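Local coordinates for protein beta-d-glucoside glucohydrolase (Hypocrea jecorina, PDB 3ZZ1) that probably hydrolyses terminal, non-reducing beta-D-glucosyl residues to release beta-D-glucose, as a secreted family 3 glycoside hydrolase of cellulose degradation, at residues 72-77 and 388-393. Residues are numbered along the deposited sequence; the frame is centred on the assembly and turned at random.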
ATOM      1  N   SER A  72      18.201  10.389  -3.231  1.00 14.91           N
ATOM      2  CA  SER A  72      17.487   9.220  -2.728  1.00 14.70           C
ATOM      3  C   SER A  72      16.882   8.382  -3.848  1.00 14.27           C
ATOM      4  O   SER A  72      16.712   8.854  -4.978  1.00 14.07           O
ATOM      5  CB  SER A  72      16.392   9.643  -1.754  1.00 14.80           C
ATOM      6  OG  SER A  72      15.472  10.511  -2.397  1.00 15.80           O
ATOM      7  N   THR A  73      16.576   7.132  -3.513  1.00 13.55           N
ATOM      8  CA  THR A  73      15.904   6.217  -4.415  1.00 13.04           C
ATOM      9  C   THR A  73      14.402   6.501  -4.421  1.00 12.85           C
ATOM     10  O   THR A  73      13.810   6.791  -3.381  1.00 12.99           O
ATOM     11  CB  THR A  73      16.172   4.744  -4.005  1.00 12.99           C
ATOM     12  OG1 THR A  73      17.582   4.477  -4.063  1.00 12.42           O
ATOM     13  CG2 THR A  73      15.433   3.757  -4.905  1.00 12.28           C
ATOM     14  N   ALA A  74      13.809   6.442  -5.609  1.00 12.68           N
ATOM     15  CA  ALA A  74      12.365   6.423  -5.763  1.00 12.43           C
ATOM     16  C   ALA A  74      11.911   4.967  -5.821  1.00 12.44           C
ATOM     17  O   ALA A  74      11.994   4.317  -6.868  1.00 12.56           O
ATOM     18  CB  ALA A  74      11.956   7.161  -7.026  1.00 12.36           C
ATOM     19  N   PHE A  75      11.451   4.447  -4.686  1.00 11.94           N
ATOM     20  CA  PHE A  75      10.979   3.070  -4.636  1.00 11.61           C
ATOM     21  C   PHE A  75       9.623   2.954  -5.318  1.00 11.47           C
ATOM     22  O   PHE A  75       8.939   3.958  -5.538  1.00 11.59           O
ATOM     23  CB  PHE A  75      10.929   2.557  -3.192  1.00 11.61           C
ATOM     24  CG  PHE A  75      12.288   2.420  -2.553  1.00 11.41           C
ATOM     25  CD1 PHE A  75      12.871   3.496  -1.884  1.00 11.29           C
ATOM     26  CD2 PHE A  75      12.987   1.217  -2.628  1.00 11.24           C
ATOM     27  CE1 PHE A  75      14.123   3.380  -1.294  1.00 11.59           C
ATOM     28  CE2 PHE A  75      14.243   1.084  -2.038  1.00 11.67           C
ATOM     29  CZ  PHE A  75      14.816   2.169  -1.372  1.00 12.22           C
ATOM     30  N   THR A  76       9.252   1.732  -5.688  1.00 11.05           N
ATOM     31  CA  THR A  76       7.940   1.488  -6.265  1.00 10.75           C
ATOM     32  C   THR A  76       6.887   1.837  -5.221  1.00 10.64           C
ATOM     33  O   THR A  76       7.144   1.695  -4.023  1.00 10.41           O
ATOM     34  CB  THR A  76       7.759   0.013  -6.680  1.00 10.59           C
ATOM     35  OG1 THR A  76       7.833  -0.829  -5.521  1.00 10.34           O
ATOM     36  CG2 THR A  76       8.830  -0.405  -7.690  1.00 10.70           C
ATOM     37  N   PRO A  77       5.709   2.316  -5.668  1.00 10.70           N
ATOM     38  CA  PRO A  77       4.559   2.436  -4.776  1.00 10.51           C
ATOM     39  C   PRO A  77       4.243   1.112  -4.083  1.00 10.29           C
ATOM     40  O   PRO A  77       4.572   0.039  -4.605  1.00 10.22           O
ATOM     41  CB  PRO A  77       3.428   2.789  -5.734  1.00 10.40           C
ATOM     42  CG  PRO A  77       4.099   3.588  -6.791  1.00 10.83           C
ATOM     43  CD  PRO A  77       5.456   2.969  -6.969  1.00 10.63           C
ATOM     44  N   ASN A 388      11.159  12.674  -5.948  1.00 14.57           N
ATOM     45  CA  ASN A 388      12.023  12.941  -7.093  1.00 14.91           C
ATOM     46  C   ASN A 388      12.703  11.670  -7.602  1.00 14.86           C
ATOM     47  O   ASN A 388      13.129  10.823  -6.808  1.00 14.55           O
ATOM     48  CB  ASN A 388      13.120  13.937  -6.708  1.00 15.33           C
ATOM     49  CG  ASN A 388      12.587  15.323  -6.405  1.00 16.37           C
ATOM     50  OD1 ASN A 388      12.913  15.902  -5.368  1.00 18.44           O
ATOM     51  ND2 ASN A 388      11.787  15.873  -7.313  1.00 17.03           N
ATOM     52  N   TYR A 389      12.806  11.552  -8.925  1.00 14.60           N
ATOM     53  CA  TYR A 389      13.562  10.477  -9.553  1.00 14.41           C
ATOM     54  C   TYR A 389      15.040  10.841  -9.645  1.00 14.21           C
ATOM     55  O   TYR A 389      15.385  11.908 -10.150  1.00 14.63           O
ATOM     56  CB  TYR A 389      13.033  10.188 -10.961  1.00 14.26           C
ATOM     57  CG  TYR A 389      11.656   9.572 -10.992  1.00 14.22           C
ATOM     58  CD1 TYR A 389      11.415   8.319 -10.416  1.00 14.22           C
ATOM     59  CD2 TYR A 389      10.597  10.229 -11.612  1.00 13.19           C
ATOM     60  CE1 TYR A 389      10.147   7.750 -10.440  1.00 13.81           C
ATOM     61  CE2 TYR A 389       9.334   9.665 -11.651  1.00 13.58           C
ATOM     62  CZ  TYR A 389       9.112   8.429 -11.063  1.00 13.57           C
ATOM     63  OH  TYR A 389       7.856   7.877 -11.108  1.00 12.90           O
ATOM     64  N   PRO A 390      15.922   9.958  -9.157  1.00 14.15           N
ATOM     65  CA  PRO A 390      17.352  10.196  -9.356  1.00 13.99           C
ATOM     66  C   PRO A 390      17.739   9.908 -10.810  1.00 13.79           C
ATOM     67  O   PRO A 390      18.724  10.442 -11.318  1.00 13.40           O
ATOM     68  CB  PRO A 390      18.006   9.195  -8.404  1.00 13.98           C
ATOM     69  CG  PRO A 390      17.005   8.093  -8.261  1.00 13.89           C
ATOM     70  CD  PRO A 390      15.660   8.754  -8.346  1.00 14.09           C
ATOM     71  N   TYR A 391      16.949   9.053 -11.448  1.00 13.86           N
ATOM     72  CA  TYR A 391      17.045   8.734 -12.871  1.00 13.98           C
ATOM     73  C   TYR A 391      15.725   8.059 -13.227  1.00 14.17           C
ATOM     74  O   TYR A 391      14.907   7.784 -12.338  1.00 14.57           O
ATOM     75  CB  TYR A 391      18.231   7.797 -13.153  1.00 13.74           C
ATOM     76  CG  TYR A 391      18.102   6.436 -12.502  1.00 13.36           C
ATOM     77  CD1 TYR A 391      18.545   6.224 -11.197  1.00 13.17           C
ATOM     78  CD2 TYR A 391      17.529   5.364 -13.190  1.00 12.93           C
ATOM     79  CE1 TYR A 391      18.423   4.978 -10.589  1.00 13.01           C
ATOM     80  CE2 TYR A 391      17.398   4.122 -12.598  1.00 12.63           C
ATOM     81  CZ  TYR A 391      17.848   3.934 -11.295  1.00 13.40           C
ATOM     82  OH  TYR A 391      17.717   2.702 -10.699  1.00 13.44           O
ATOM     83  N   PHE A 392      15.512   7.791 -14.511  1.00 14.01           N
ATOM     84  CA  PHE A 392      14.326   7.076 -14.954  1.00 14.06           C
ATOM     85  C   PHE A 392      14.620   6.342 -16.253  1.00 14.14           C
ATOM     86  O   PHE A 392      15.013   6.960 -17.245  1.00 14.07           O
ATOM     87  CB  PHE A 392      13.140   8.032 -15.141  1.00 13.93           C
ATOM     88  CG  PHE A 392      11.798   7.337 -15.207  1.00 13.88           C
ATOM     89  CD1 PHE A 392      11.412   6.627 -16.349  1.00 13.86           C
ATOM     90  CD2 PHE A 392      10.914   7.403 -14.132  1.00 13.76           C
ATOM     91  CE1 PHE A 392      10.182   5.985 -16.413  1.00 13.25           C
ATOM     92  CE2 PHE A 392       9.670   6.765 -14.183  1.00 14.03           C
ATOM     93  CZ  PHE A 392       9.301   6.057 -15.328  1.00 13.58           C
ATOM     94  N   VAL A 393      14.425   5.025 -16.234  1.00 14.22           N
ATOM     95  CA  VAL A 393      14.612   4.188 -17.418  1.00 14.31           C
ATOM     96  C   VAL A 393      13.286   4.040 -18.168  1.00 14.45           C
ATOM     97  O   VAL A 393      12.420   3.257 -17.767  1.00 14.61           O
ATOM     98  CB  VAL A 393      15.180   2.788 -17.059  1.00 14.24           C
ATOM     99  CG1 VAL A 393      15.537   2.013 -18.325  1.00 14.53           C
ATOM    100  CG2 VAL A 393      16.404   2.913 -16.158  1.00 14.18           C
TER
HETATM  101  O   HOH W   1      13.616  10.429  -4.294  1.00 25.10           O
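A74 packs against Y389 and P390 in a small, largely buried loop-to-loop contact that joins the TIM-barrel-type N-terminal domain of this family 3 hydrolase to its C-terminal domain. No direct hydrogen bond links 72-77 to 388-393; the contact is mainly apolar packing, with backbone carbonyl oxygens at its border and one bridging water. The methyl of A74 points at the other loop, its CB lying 3.6 Å from CD1 of Y389 and meeting the ring obliquely on the CD1–CE1 side. The CB of Y389 points away from 72-77, but with CG anti to the carbonyl carbon (chi1 -69°), beside the backbone N, the ring comes back toward A74. One ring face of Y389 is covered by F392 of its own loop, whose CD2 sits over the centre, 3.5 Å above the plane. P390 adds the second apolar surface: its CD is 4.2 Å from A74 CB, while its CG comes within 3.4 Å of the carbonyl oxygen S72 O, so the ring edge made by CG and CD packs against the backbone of 72-74. Beside this patch a water spans the two loops, donating to N388 O at 2.6 Å and hydrogen-bonded to S72 OG at 2.7 Å. Q508 and S507 bond the backbone N and O of A74 respectively, which would help to hold its methyl beside the Y389 ring. T73 hydrogen-bonds E100 of helix 87-103 and packs on V323 of helix 320-329; 72-77 leads directly into helix 78-83, while 388-393 follows strand 348-352 and runs into helix 395-404.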